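Local coordinates for Lmaj004144AAA protein (PDB 1Y63) that probably transfers phosphate between nucleoside triphosphates and monophosphates as an adenylate kinase of the AK6 subfamily, and binds ADP and manganese, at residues V106-T111 and V153-N158; Y90-L95 and E141-D146; F96-F101 and A147-I152; K44-N49 and D70-F75. One frame throughout, in Å; residues are numbered along the deposited sequence. Where two conformers were deposited one is given.

Interaction 1: V106-T111 and V153-N158; sequences VLHTST and VLVREN. With ADP (adenosine-5'-diphosphate), chain Q.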
# COMPACT_ATOMS: atom_id res chain seq x y z
N VAL A 106 -6.89 -1.48 -2.26
CA VAL A 106 -6.59 -2.69 -1.49
C VAL A 106 -6.53 -3.85 -2.48
O VAL A 106 -7.51 -4.11 -3.19
CB VAL A 106 -7.70 -3.00 -0.45
CG1 VAL A 106 -7.37 -4.28 0.34
CG2 VAL A 106 -7.94 -1.86 0.51
N LEU A 107 -5.40 -4.57 -2.46
CA LEU A 107 -5.17 -5.71 -3.33
C LEU A 107 -5.49 -7.01 -2.61
O LEU A 107 -5.16 -7.18 -1.45
CB LEU A 107 -3.73 -5.74 -3.83
CG LEU A 107 -3.22 -4.46 -4.52
CD1 LEU A 107 -1.79 -4.62 -5.01
CD2 LEU A 107 -4.15 -4.12 -5.63
N HIS A 108 -6.16 -7.90 -3.35
CA HIS A 108 -6.41 -9.27 -2.93
C HIS A 108 -5.78 -10.25 -3.89
O HIS A 108 -5.60 -9.93 -5.07
CB HIS A 108 -7.91 -9.52 -2.86
CG HIS A 108 -8.55 -8.96 -1.63
ND1 HIS A 108 -8.23 -9.40 -0.36
CD2 HIS A 108 -9.51 -8.02 -1.47
CE1 HIS A 108 -8.96 -8.74 0.52
NE2 HIS A 108 -9.76 -7.92 -0.13
N THR A 109 -5.48 -11.45 -3.42
CA THR A 109 -4.90 -12.48 -4.26
C THR A 109 -5.48 -13.82 -3.81
O THR A 109 -5.62 -14.05 -2.59
CB THR A 109 -3.35 -12.46 -4.14
OG1 THR A 109 -2.85 -11.16 -4.50
CG2 THR A 109 -2.68 -13.45 -5.03
N SER A 110 -5.85 -14.67 -4.76
CA SER A 110 -6.36 -16.00 -4.43
C SER A 110 -5.34 -16.76 -3.62
O SER A 110 -4.15 -16.56 -3.76
CB SER A 110 -6.69 -16.76 -5.72
OG SER A 110 -7.67 -16.06 -6.48
N THR A 111 -5.80 -17.67 -2.76
CA THR A 111 -4.88 -18.33 -1.84
C THR A 111 -3.78 -19.12 -2.57
O THR A 111 -2.60 -19.06 -2.20
CB THR A 111 -5.63 -19.19 -0.78
OG1 THR A 111 -4.72 -20.10 -0.16
CG2 THR A 111 -6.69 -19.95 -1.41
N VAL A 153 -12.05 4.19 -1.55
CA VAL A 153 -11.44 2.87 -1.39
C VAL A 153 -11.82 1.98 -2.57
O VAL A 153 -13.00 1.76 -2.84
CB VAL A 153 -11.83 2.18 -0.09
CG1 VAL A 153 -11.29 0.76 -0.03
CG2 VAL A 153 -11.30 2.97 1.12
N LEU A 154 -10.79 1.46 -3.24
CA LEU A 154 -10.93 0.61 -4.41
C LEU A 154 -10.35 -0.73 -4.01
O LEU A 154 -9.21 -0.78 -3.54
CB LEU A 154 -10.13 1.19 -5.58
CG LEU A 154 -10.20 0.58 -6.96
CD1 LEU A 154 -11.58 0.75 -7.58
CD2 LEU A 154 -9.15 1.26 -7.84
N VAL A 155 -11.10 -1.81 -4.15
CA VAL A 155 -10.57 -3.11 -3.81
C VAL A 155 -10.50 -3.90 -5.10
O VAL A 155 -11.46 -3.88 -5.88
CB VAL A 155 -11.48 -3.82 -2.79
CG1 VAL A 155 -10.98 -5.19 -2.47
CG2 VAL A 155 -11.59 -3.00 -1.52
N ARG A 156 -9.38 -4.59 -5.33
CA ARG A 156 -9.15 -5.24 -6.62
C ARG A 156 -8.49 -6.58 -6.48
O ARG A 156 -7.52 -6.73 -5.75
CB ARG A 156 -8.32 -4.36 -7.54
CG ARG A 156 -8.85 -2.97 -7.77
CD ARG A 156 -10.04 -2.95 -8.72
NE ARG A 156 -9.66 -3.18 -10.11
CZ ARG A 156 -10.45 -3.05 -11.17
NH1 ARG A 156 -11.72 -2.66 -11.06
NH2 ARG A 156 -9.99 -3.34 -12.38
N GLU A 157 -9.02 -7.57 -7.19
CA GLU A 157 -8.34 -8.85 -7.31
C GLU A 157 -7.08 -8.60 -8.12
O GLU A 157 -7.13 -7.89 -9.12
CB GLU A 157 -9.25 -9.86 -8.01
CG GLU A 157 -8.71 -11.29 -7.93
CD GLU A 157 -8.69 -11.86 -6.49
OE1 GLU A 157 -9.28 -11.26 -5.57
OE2 GLU A 157 -8.10 -12.95 -6.29
N ASN A 158 -5.97 -9.19 -7.68
CA ASN A 158 -4.67 -8.93 -8.31
C ASN A 158 -3.88 -10.22 -8.46
O ASN A 158 -2.79 -10.33 -7.93
CB ASN A 158 -3.88 -7.91 -7.48
CG ASN A 158 -2.78 -7.24 -8.27
OD1 ASN A 158 -3.01 -6.80 -9.42
ND2 ASN A 158 -1.57 -7.16 -7.69
PB ADP Q . 4.00 -7.04 -2.11
O1B ADP Q . 4.56 -7.92 -1.01
O2B ADP Q . 2.51 -6.83 -1.92
O3B ADP Q . 4.79 -5.75 -2.34
PA ADP Q . 5.10 -7.75 -4.71
O1A ADP Q . 4.77 -6.55 -5.58
O2A ADP Q . 6.52 -7.81 -4.14
O3A ADP Q . 4.06 -7.89 -3.51
O5' ADP Q . 4.80 -9.10 -5.51
C5' ADP Q . 5.62 -10.24 -5.28
C4' ADP Q . 5.71 -10.95 -6.61
O4' ADP Q . 4.40 -11.31 -7.06
C3' ADP Q . 6.28 -10.10 -7.73
O3' ADP Q . 7.71 -10.04 -7.73
C2' ADP Q . 5.73 -10.80 -8.94
O2' ADP Q . 6.43 -12.01 -9.19
C1' ADP Q . 4.36 -11.21 -8.48
N9 ADP Q . 3.23 -10.32 -8.80
C8 ADP Q . 2.81 -9.17 -8.18
N7 ADP Q . 1.68 -8.70 -8.75
C5 ADP Q . 1.35 -9.58 -9.75
C6 ADP Q . 0.27 -9.66 -10.72
N6 ADP Q . -0.71 -8.73 -10.73
N1 ADP Q . 0.29 -10.72 -11.56
C2 ADP Q . 1.27 -11.65 -11.51
N3 ADP Q . 2.31 -11.67 -10.66
C4 ADP Q . 2.38 -10.64 -9.77

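Interaction 2: Y90-L95 and E141-D146; sequences YHSSEL and EEEARD. With NA (sodium ion), chain O; NA (sodium ion), chain P.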
# COMPACT_ATOMS: atom_id res chain seq x y z
N TYR A 90 2.31 0.09 1.32
CA TYR A 90 2.48 -0.48 2.69
C TYR A 90 1.39 -1.47 3.02
O TYR A 90 0.26 -1.28 2.59
CB TYR A 90 2.48 0.64 3.77
CG TYR A 90 3.10 0.25 5.11
CD1 TYR A 90 4.30 -0.46 5.18
CD2 TYR A 90 2.54 0.69 6.31
CE1 TYR A 90 4.88 -0.76 6.41
CE2 TYR A 90 3.13 0.41 7.54
CZ TYR A 90 4.30 -0.31 7.57
OH TYR A 90 4.88 -0.60 8.80
N HIS A 91 1.73 -2.47 3.83
CA HIS A 91 0.79 -3.52 4.20
C HIS A 91 -0.25 -3.04 5.21
O HIS A 91 -1.28 -3.66 5.36
CB HIS A 91 1.53 -4.76 4.72
CG HIS A 91 2.29 -4.54 5.99
ND1 HIS A 91 3.66 -4.42 6.04
CD2 HIS A 91 1.85 -4.42 7.26
CE1 HIS A 91 4.04 -4.23 7.30
NE2 HIS A 91 2.96 -4.21 8.06
N SER A 92 0.04 -1.93 5.89
CA SER A 92 -0.88 -1.34 6.85
C SER A 92 -1.35 -0.00 6.36
O SER A 92 -0.74 0.60 5.49
CB SER A 92 -0.20 -1.18 8.19
OG SER A 92 0.18 -2.44 8.73
N SER A 93 -2.45 0.47 6.92
CA SER A 93 -3.06 1.73 6.46
C SER A 93 -3.67 2.61 7.55
O SER A 93 -3.76 3.81 7.36
CB SER A 93 -4.13 1.48 5.40
OG SER A 93 -5.21 0.73 5.92
N GLU A 94 -4.08 2.03 8.68
CA GLU A 94 -4.79 2.77 9.72
C GLU A 94 -3.94 3.89 10.29
O GLU A 94 -4.47 4.94 10.69
CB GLU A 94 -5.23 1.81 10.83
CG GLU A 94 -5.64 2.46 12.13
CD GLU A 94 -6.15 1.45 13.12
OE1 GLU A 94 -5.41 0.50 13.46
OE2 GLU A 94 -7.31 1.61 13.54
N LEU A 95 -2.63 3.69 10.31
CA LEU A 95 -1.73 4.65 10.91
C LEU A 95 -1.66 5.99 10.21
O LEU A 95 -1.35 6.99 10.85
CB LEU A 95 -0.35 4.07 11.04
CG LEU A 95 0.52 3.94 9.78
CD1 LEU A 95 1.96 3.68 10.16
CD2 LEU A 95 0.03 2.85 8.89
N GLU A 141 -8.00 -5.31 4.18
CA GLU A 141 -9.17 -4.65 3.63
C GLU A 141 -10.01 -4.06 4.74
O GLU A 141 -10.47 -2.91 4.65
CB GLU A 141 -10.02 -5.60 2.78
CG GLU A 141 -11.11 -4.83 2.06
CD GLU A 141 -12.15 -5.71 1.38
OE1 GLU A 141 -11.81 -6.80 0.90
OE2 GLU A 141 -13.32 -5.28 1.33
N GLU A 142 -10.24 -4.84 5.80
CA GLU A 142 -11.08 -4.32 6.90
C GLU A 142 -10.44 -3.09 7.54
O GLU A 142 -11.15 -2.14 7.91
CB GLU A 142 -11.33 -5.42 7.94
CG GLU A 142 -12.22 -6.54 7.38
CD GLU A 142 -12.42 -7.72 8.32
OE1 GLU A 142 -11.69 -7.86 9.32
OE2 GLU A 142 -13.33 -8.53 8.03
N GLU A 143 -9.12 -3.12 7.70
CA GLU A 143 -8.42 -1.99 8.27
C GLU A 143 -8.61 -0.74 7.41
O GLU A 143 -8.89 0.35 7.92
CB GLU A 143 -6.94 -2.29 8.40
CG GLU A 143 -6.10 -1.22 9.03
CD GLU A 143 -4.67 -1.62 9.32
OE1 GLU A 143 -4.40 -2.77 9.76
OE2 GLU A 143 -3.77 -0.76 9.11
N ALA A 144 -8.41 -0.89 6.10
CA ALA A 144 -8.53 0.25 5.16
C ALA A 144 -9.94 0.79 5.15
O ALA A 144 -10.15 2.00 5.19
CB ALA A 144 -8.12 -0.16 3.73
N ARG A 145 -10.94 -0.10 5.13
CA ARG A 145 -12.33 0.36 5.09
C ARG A 145 -12.73 1.02 6.39
O ARG A 145 -13.62 1.87 6.39
CB ARG A 145 -13.28 -0.78 4.79
CG ARG A 145 -13.15 -1.30 3.43
CD ARG A 145 -14.35 -2.17 3.11
NE ARG A 145 -14.38 -2.53 1.71
CZ ARG A 145 -14.66 -1.69 0.72
NH1 ARG A 145 -14.96 -0.41 0.97
NH2 ARG A 145 -14.66 -2.14 -0.52
N ASP A 146 -12.10 0.64 7.50
CA ASP A 146 -12.39 1.30 8.78
C ASP A 146 -11.75 2.67 8.91
O ASP A 146 -12.25 3.51 9.66
CB ASP A 146 -11.95 0.43 9.96
CG ASP A 146 -12.93 -0.67 10.27
OD1 ASP A 146 -14.11 -0.56 9.87
OD2 ASP A 146 -12.52 -1.67 10.91
NA NA O . -9.11 0.08 14.04
NA NA P . -15.36 -1.81 12.12
O HOH W 1 -8.63 0.75 10.55
O HOH W 2 -1.77 0.78 11.01
O HOH W 3 -11.27 -1.33 13.01
O HOH W 4 -9.01 -0.90 12.32

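Interaction 3: F96-F101 and A147-I152; sequences FPERWF and AYEDDI. With MN (manganese (II) ion), chain F.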
# COMPACT_ATOMS: atom_id res chain seq x y z
N PHE A 96 -1.96 6.04 8.93
CA PHE A 96 -1.76 7.27 8.18
C PHE A 96 -2.98 8.18 8.31
O PHE A 96 -4.12 7.70 8.40
CB PHE A 96 -1.57 7.00 6.69
CG PHE A 96 -0.46 6.02 6.36
CD1 PHE A 96 0.83 6.22 6.80
CD2 PHE A 96 -0.71 4.91 5.58
CE1 PHE A 96 1.85 5.34 6.46
CE2 PHE A 96 0.31 4.02 5.25
CZ PHE A 96 1.58 4.26 5.68
N PRO A 97 -2.75 9.51 8.28
CA PRO A 97 -3.86 10.45 8.31
C PRO A 97 -4.64 10.44 7.01
O PRO A 97 -4.06 10.44 5.93
CB PRO A 97 -3.18 11.79 8.53
CG PRO A 97 -1.84 11.64 8.11
CD PRO A 97 -1.46 10.19 8.23
N GLU A 98 -5.96 10.48 7.11
CA GLU A 98 -6.83 10.58 5.96
C GLU A 98 -6.53 11.81 5.12
O GLU A 98 -6.73 11.79 3.92
CB GLU A 98 -8.29 10.56 6.37
CG GLU A 98 -8.79 9.26 6.88
CD GLU A 98 -10.29 9.31 7.16
OE1 GLU A 98 -11.05 9.52 6.20
OE2 GLU A 98 -10.68 9.17 8.34
N ARG A 99 -6.02 12.87 5.74
CA ARG A 99 -5.62 14.08 5.04
C ARG A 99 -4.70 13.82 3.83
O ARG A 99 -4.74 14.57 2.84
CB ARG A 99 -4.91 15.00 6.05
CG ARG A 99 -4.29 16.25 5.47
CD ARG A 99 -3.87 17.20 6.56
NE ARG A 99 -3.01 16.56 7.54
CZ ARG A 99 -1.69 16.41 7.41
NH1 ARG A 99 -1.06 16.88 6.34
NH2 ARG A 99 -1.01 15.77 8.34
N TRP A 100 -3.84 12.81 3.95
CA TRP A 100 -2.81 12.56 2.92
C TRP A 100 -3.36 12.00 1.63
O TRP A 100 -2.83 12.30 0.57
CB TRP A 100 -1.78 11.58 3.43
CG TRP A 100 -0.80 12.10 4.44
CD1 TRP A 100 -0.66 13.38 4.90
CD2 TRP A 100 0.19 11.33 5.11
NE1 TRP A 100 0.37 13.44 5.81
CE2 TRP A 100 0.91 12.19 5.95
CE3 TRP A 100 0.56 9.97 5.04
CZ2 TRP A 100 1.95 11.76 6.74
CZ3 TRP A 100 1.61 9.55 5.82
CH2 TRP A 100 2.28 10.41 6.66
N PHE A 101 -4.42 11.18 1.70
CA PHE A 101 -4.75 10.30 0.58
C PHE A 101 -6.04 10.64 -0.16
O PHE A 101 -7.08 10.93 0.46
CB PHE A 101 -4.77 8.83 1.02
CG PHE A 101 -3.40 8.31 1.37
CD1 PHE A 101 -2.42 8.24 0.40
CD2 PHE A 101 -3.08 7.95 2.66
CE1 PHE A 101 -1.17 7.81 0.68
CE2 PHE A 101 -1.80 7.50 2.96
CZ PHE A 101 -0.86 7.41 1.96
N ALA A 147 -10.67 2.90 8.18
CA ALA A 147 -9.84 4.10 8.31
C ALA A 147 -10.04 5.20 7.30
O ALA A 147 -9.58 6.31 7.54
CB ALA A 147 -8.41 3.71 8.31
N TYR A 148 -10.67 4.92 6.16
CA TYR A 148 -10.79 5.89 5.09
C TYR A 148 -12.24 5.92 4.65
O TYR A 148 -13.00 4.99 4.95
CB TYR A 148 -9.88 5.49 3.90
CG TYR A 148 -8.42 5.50 4.29
CD1 TYR A 148 -7.67 6.65 4.16
CD2 TYR A 148 -7.80 4.36 4.78
CE1 TYR A 148 -6.36 6.70 4.56
CE2 TYR A 148 -6.47 4.40 5.18
CZ TYR A 148 -5.76 5.58 5.04
OH TYR A 148 -4.45 5.63 5.45
N GLU A 149 -12.59 6.97 3.94
CA GLU A 149 -13.95 7.13 3.44
C GLU A 149 -14.24 6.11 2.33
O GLU A 149 -13.42 5.88 1.43
CB GLU A 149 -14.14 8.57 2.96
CG GLU A 149 -14.01 9.59 4.11
CD GLU A 149 -14.59 10.94 3.81
OE1 GLU A 149 -15.78 10.98 3.44
OE2 GLU A 149 -13.89 11.96 3.98
N ASP A 150 -15.41 5.50 2.40
CA ASP A 150 -15.70 4.37 1.53
C ASP A 150 -15.57 4.74 0.05
O ASP A 150 -15.09 3.93 -0.75
CB ASP A 150 -17.09 3.80 1.88
CG ASP A 150 -17.11 3.13 3.28
OD1 ASP A 150 -16.01 2.78 3.81
OD2 ASP A 150 -18.20 2.94 3.87
N ASP A 151 -15.91 5.98 -0.30
CA ASP A 151 -15.88 6.41 -1.69
C ASP A 151 -14.48 6.50 -2.30
O ASP A 151 -14.37 6.53 -3.51
CB ASP A 151 -16.62 7.74 -1.86
CG ASP A 151 -18.13 7.59 -1.72
OD1 ASP A 151 -18.64 6.45 -1.65
OD2 ASP A 151 -18.81 8.64 -1.68
N ILE A 152 -13.41 6.53 -1.50
CA ILE A 152 -12.06 6.57 -2.08
C ILE A 152 -11.36 5.21 -2.06
O ILE A 152 -10.20 5.09 -2.49
CB ILE A 152 -11.14 7.63 -1.42
CG1 ILE A 152 -10.67 7.21 -0.03
CG2 ILE A 152 -11.85 8.98 -1.44
CD1 ILE A 152 -9.52 8.04 0.47
MN MN F . -10.38 7.46 9.85
O HOH W 5 -6.70 6.91 8.48
O HOH W 6 -10.58 9.10 3.64
O HOH W 7 -11.86 12.10 5.86
O HOH W 8 -9.15 7.69 10.13

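Interaction 4: K44-N49 and D70-F75; sequences KLVKEN and DRLLDF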
# COMPACT_ATOMS: atom_id res chain seq x y z
N LYS A 44 10.70 -0.14 3.36
CA LYS A 44 12.11 0.27 3.26
C LYS A 44 12.39 1.44 4.20
O LYS A 44 13.41 1.46 4.87
CB LYS A 44 12.47 0.60 1.81
CG LYS A 44 12.55 -0.65 0.93
CD LYS A 44 13.18 -0.34 -0.43
CE LYS A 44 13.48 -1.61 -1.21
NZ LYS A 44 14.37 -1.34 -2.37
N LEU A 45 11.46 2.38 4.31
CA LEU A 45 11.66 3.49 5.25
C LEU A 45 11.75 2.98 6.67
O LEU A 45 12.58 3.43 7.46
CB LEU A 45 10.52 4.51 5.16
CG LEU A 45 10.38 5.17 3.79
CD1 LEU A 45 9.17 6.09 3.79
CD2 LEU A 45 11.63 5.93 3.41
N VAL A 46 10.86 2.05 7.00
CA VAL A 46 10.83 1.47 8.36
C VAL A 46 12.17 0.80 8.69
O VAL A 46 12.72 0.98 9.78
CB VAL A 46 9.61 0.53 8.51
CG1 VAL A 46 9.67 -0.27 9.81
CG2 VAL A 46 8.33 1.31 8.43
N LYS A 47 12.69 -0.01 7.76
CA LYS A 47 14.00 -0.66 7.92
C LYS A 47 15.12 0.36 8.03
O LYS A 47 15.98 0.28 8.94
CB LYS A 47 14.29 -1.56 6.70
CG LYS A 47 15.65 -2.27 6.73
CD LYS A 47 15.85 -3.11 5.46
CE LYS A 47 17.29 -3.54 5.29
NZ LYS A 47 17.74 -4.46 6.37
N GLU A 48 15.16 1.29 7.09
CA GLU A 48 16.30 2.21 6.99
C GLU A 48 16.43 3.11 8.21
O GLU A 48 17.53 3.48 8.59
CB GLU A 48 16.15 3.10 5.75
CG GLU A 48 16.45 2.38 4.44
CD GLU A 48 15.75 3.00 3.22
OE1 GLU A 48 15.18 4.11 3.33
OE2 GLU A 48 15.75 2.34 2.14
N ASN A 49 15.29 3.47 8.80
CA ASN A 49 15.26 4.41 9.90
C ASN A 49 14.98 3.77 11.24
O ASN A 49 14.76 4.50 12.22
CB ASN A 49 14.22 5.48 9.61
CG ASN A 49 14.59 6.35 8.44
OD1 ASN A 49 15.46 7.26 8.57
ND2 ASN A 49 14.00 6.09 7.29
N ASP A 70 4.72 7.22 15.09
CA ASP A 70 4.82 8.69 15.11
C ASP A 70 6.02 9.16 14.32
O ASP A 70 5.94 10.13 13.56
CB ASP A 70 4.94 9.19 16.54
CG ASP A 70 3.66 8.99 17.35
OD1 ASP A 70 2.60 8.79 16.74
OD2 ASP A 70 3.72 9.04 18.59
N ARG A 71 7.16 8.52 14.55
CA ARG A 71 8.40 8.90 13.86
C ARG A 71 8.31 8.67 12.37
O ARG A 71 8.84 9.50 11.59
CB ARG A 71 9.60 8.14 14.45
CG ARG A 71 10.00 8.67 15.80
CD ARG A 71 10.87 7.69 16.59
NE ARG A 71 10.85 8.00 18.02
CZ ARG A 71 11.07 7.13 19.00
NH1 ARG A 71 11.33 5.85 18.75
NH2 ARG A 71 11.03 7.54 20.25
N LEU A 72 7.71 7.55 11.97
CA LEU A 72 7.47 7.29 10.54
C LEU A 72 6.63 8.41 9.93
O LEU A 72 6.92 8.92 8.86
CB LEU A 72 6.80 5.93 10.32
CG LEU A 72 6.34 5.64 8.89
CD1 LEU A 72 7.48 5.58 7.92
CD2 LEU A 72 5.53 4.36 8.86
N LEU A 73 5.53 8.76 10.59
CA LEU A 73 4.65 9.81 10.07
C LEU A 73 5.34 11.15 9.97
O LEU A 73 5.17 11.87 8.98
CB LEU A 73 3.39 9.92 10.91
CG LEU A 73 2.49 8.67 11.01
CD1 LEU A 73 1.27 9.01 11.84
CD2 LEU A 73 2.05 8.09 9.71
N ASP A 74 6.17 11.50 10.95
CA ASP A 74 6.89 12.76 10.89
C ASP A 74 7.86 12.78 9.71
O ASP A 74 8.06 13.82 9.07
CB ASP A 74 7.66 13.02 12.20
CG ASP A 74 6.77 13.37 13.38
OD1 ASP A 74 5.58 13.69 13.19
OD2 ASP A 74 7.29 13.34 14.52
N PHE A 75 8.48 11.62 9.43
CA PHE A 75 9.39 11.46 8.30
C PHE A 75 8.66 11.62 6.98
O PHE A 75 9.15 12.29 6.04
CB PHE A 75 10.08 10.09 8.38
CG PHE A 75 11.17 9.90 7.37
CD1 PHE A 75 10.85 9.44 6.09
CD2 PHE A 75 12.49 10.13 7.71
CE1 PHE A 75 11.87 9.27 5.14
CE2 PHE A 75 13.52 9.94 6.75
CZ PHE A 75 13.20 9.51 5.49

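Interaction 1: V106-T111 and V153-N158
His108 CG stands anti to its carbonyl carbon (chi1 -78°) and Val155 CG1 anti to its backbone N; on the sheet face these two residues share, the methyl lies at the edge of the imidazole, near its plane, with Val155 CG1 3.3 Å from His108 CD2. The ring nitrogens are engaged elsewhere, ND1 with Glu135 and NE2 with Glu141, and these two bonds fix the rotation of the ring. Val106 lies on the same face, its CB 4.0 Å from Val155 CG2. Beneath the side chains the strands pair in parallel. Val106 N donates to Leu154 O, Arg156 N to Val106 O at 2.9 Å, and His108 N to Arg156 O, this last donor tilted 25° from the carbonyl plane. Past the strand end, Asn158 N reaches His108 O at 2.7 Å with a more bent N-H...O angle of 141°. The Glu157 chain bends at chi2; its OE1 lies 3.5 Å from His108 CB. On the other side of the pairing, Asn158 ND2 lies 3.7 Å from Leu107 CD1 and donates to the backbone O of Thr21, a P-loop residue; Asn158 O accepts from Arg117. With the amide held in this way, Asn158 OD1 sits 3.3 Å from N6 of the ADP adenine. Strand 153-157 is an edge strand of the sheet within this chain, and its pairing with 103-108 completes the parallel sheet of a P-loop kinase, whose strand ends carry the nucleotide pocket.

Interaction 2: Y90-L95 and E141-D146
Glu143 reaches from its helix to Ser93 and Glu94, and its side chain can be traced outward. CB points toward the loop, and CG, anti to the backbone N (chi1 -177°), lies 3.6 Å from Glu94 CB and 3.8 Å from Ser93 OG. The chain stays extended, so the carboxylate arrives at the loop backbone, CD lying 3.8 Å from Glu94 N. At the tip OE2 does the work, accepting from two successive amides, Ser93 N and Glu94 N, both at 2.8 Å and both with N-H...O angles of 173°. The two donors approach differently: Glu94 N meets the anti lone pair of Glu143 OE2, while Ser93 N comes from above the carboxylate plane, 39° out of it. Two amide donors on one oxygen would be expected to stabilise the charged form of Glu143. Ser92 CB also lies against this oxygen, and a water that donates to it at 3.2 Å accepts a weak bond from Leu95 N. The arrangement ties the connection between sheet strands 85-89 and 103-108 to helix 139-147, which packs over the sheet through Ala144 and Glu141 on Val106 in this P-loop fold. Beside the carboxylate, Ser93 OG touches the helix itself, 3.4 Å from Ala144 CA. Glu94 turns its own carboxylate outward, where OE2 binds a sodium ion at 2.4 Å. One water of that ion also donates to Asp146 OD2. Another water, not bound to the ion, donates to Glu143 O and, weakly, to Glu94 OE2.

Interaction 3: F96-F101 and A147-I152
The manganese site formed by Glu98 and Ala147 marks this contact, where a sheet connection meets the end of helix 139-147. Glu98 OE2 binds the ion at 2.3 Å, and the same carboxylate lies against the last turn of the helix, with Ala147 O 3.1 Å from Glu98 CD. Its other oxygen, OE1, faces Glu149 through water: one water donates to OE1 and accepts from Glu149 N, and a second donates to OE1 and to Glu149 OE2. The two carboxylates approach to 4.4 Å between Glu98 OE1 and Glu149 OE2, with their planes 79° apart. The bridging waters and the manganese probably ease the repulsion. Deeper in, CG of Tyr148 stands anti to its carbonyl carbon (chi1 -63°), and the ring runs in among apolar side chains. Tyr148 CE1 packs 4.0 Å from Phe101 CD2; Tyr148 OH lies 3.4 Å from Phe96 CB and at the edge of the Phe96 ring, nearest CD2 at 3.8 Å. That buried hydroxyl is bonded to Ser93 O. Ile152 CD1 rests 3.8 Å from Phe101 O. Phe96, Phe101 and Tyr148 all pack on Leu14 of strand 12-16, so the two loops pack on the central strand of the P-loop NTPase fold.

Interaction 4: K44-N49 and D70-F75
Phe75 receives Leu45 of helix 42-48 and Asn49, which follows that helix. Leu45 CD2 approaches the ring obliquely, 3.8 Å from Phe75 CE1, while the amide of Asn49 lies over one face, toward the rim at CE2 and CZ: ND2 is 3.9 Å above the plane, and OD1 is 3.8 Å from Phe75 CE2. The amide and ring planes are 52° apart, which is not a flat stack. Leu72 makes the remaining contacts, its CD1 4.2 Å from Leu45 CB and its CD2 equally far from Val46 CG2. The axes of segments 44-48 and 70-75 cross at 114°, 10.9 Å apart, a wide spacing bridged by side chains. The two helices follow the second strand of the sheet and probably correspond to the NMP-binding region of adenylate kinases. In the second shell, Asn49 is held by the preceding helical turn: ND2 donates to Leu45 O at 3.0 Å, close to the amide plane, and the same oxygen takes the backbone N of Asn49. CG of Phe75 is anti to its backbone N (chi1 -173°), which sets CG on the side of helix 42-48. Beyond these, Phe51 packs on Leu72 and Tyr90 on Val46.

In the fold
Interactions 1, 2 and 3 form a continuous patch around helix 139-147. Glu141 OE1 meets His108 NE2 at 2.6 Å, joining interactions 1 and 2, whose centres are 13 Å apart, and Tyr148 OH meets Ser93 O at 2.7 Å, joining interactions 2 and 3, centres 10 Å apart. In sequence these three interleave, while interaction 4 closes before any of them opens. It lies across the chain's centre from interaction 1, about 16 Å away between nearest atoms, yet touches interaction 3 (Leu73 CD2 to Phe96 CD1, 3.7 Å) and interaction 2 (Leu72 CD2 to Leu95 CD1, 3.9 Å). ADP touches interaction 1 directly; the side chains of Ser92 and Val46 stay about 12 and 13 Å from it.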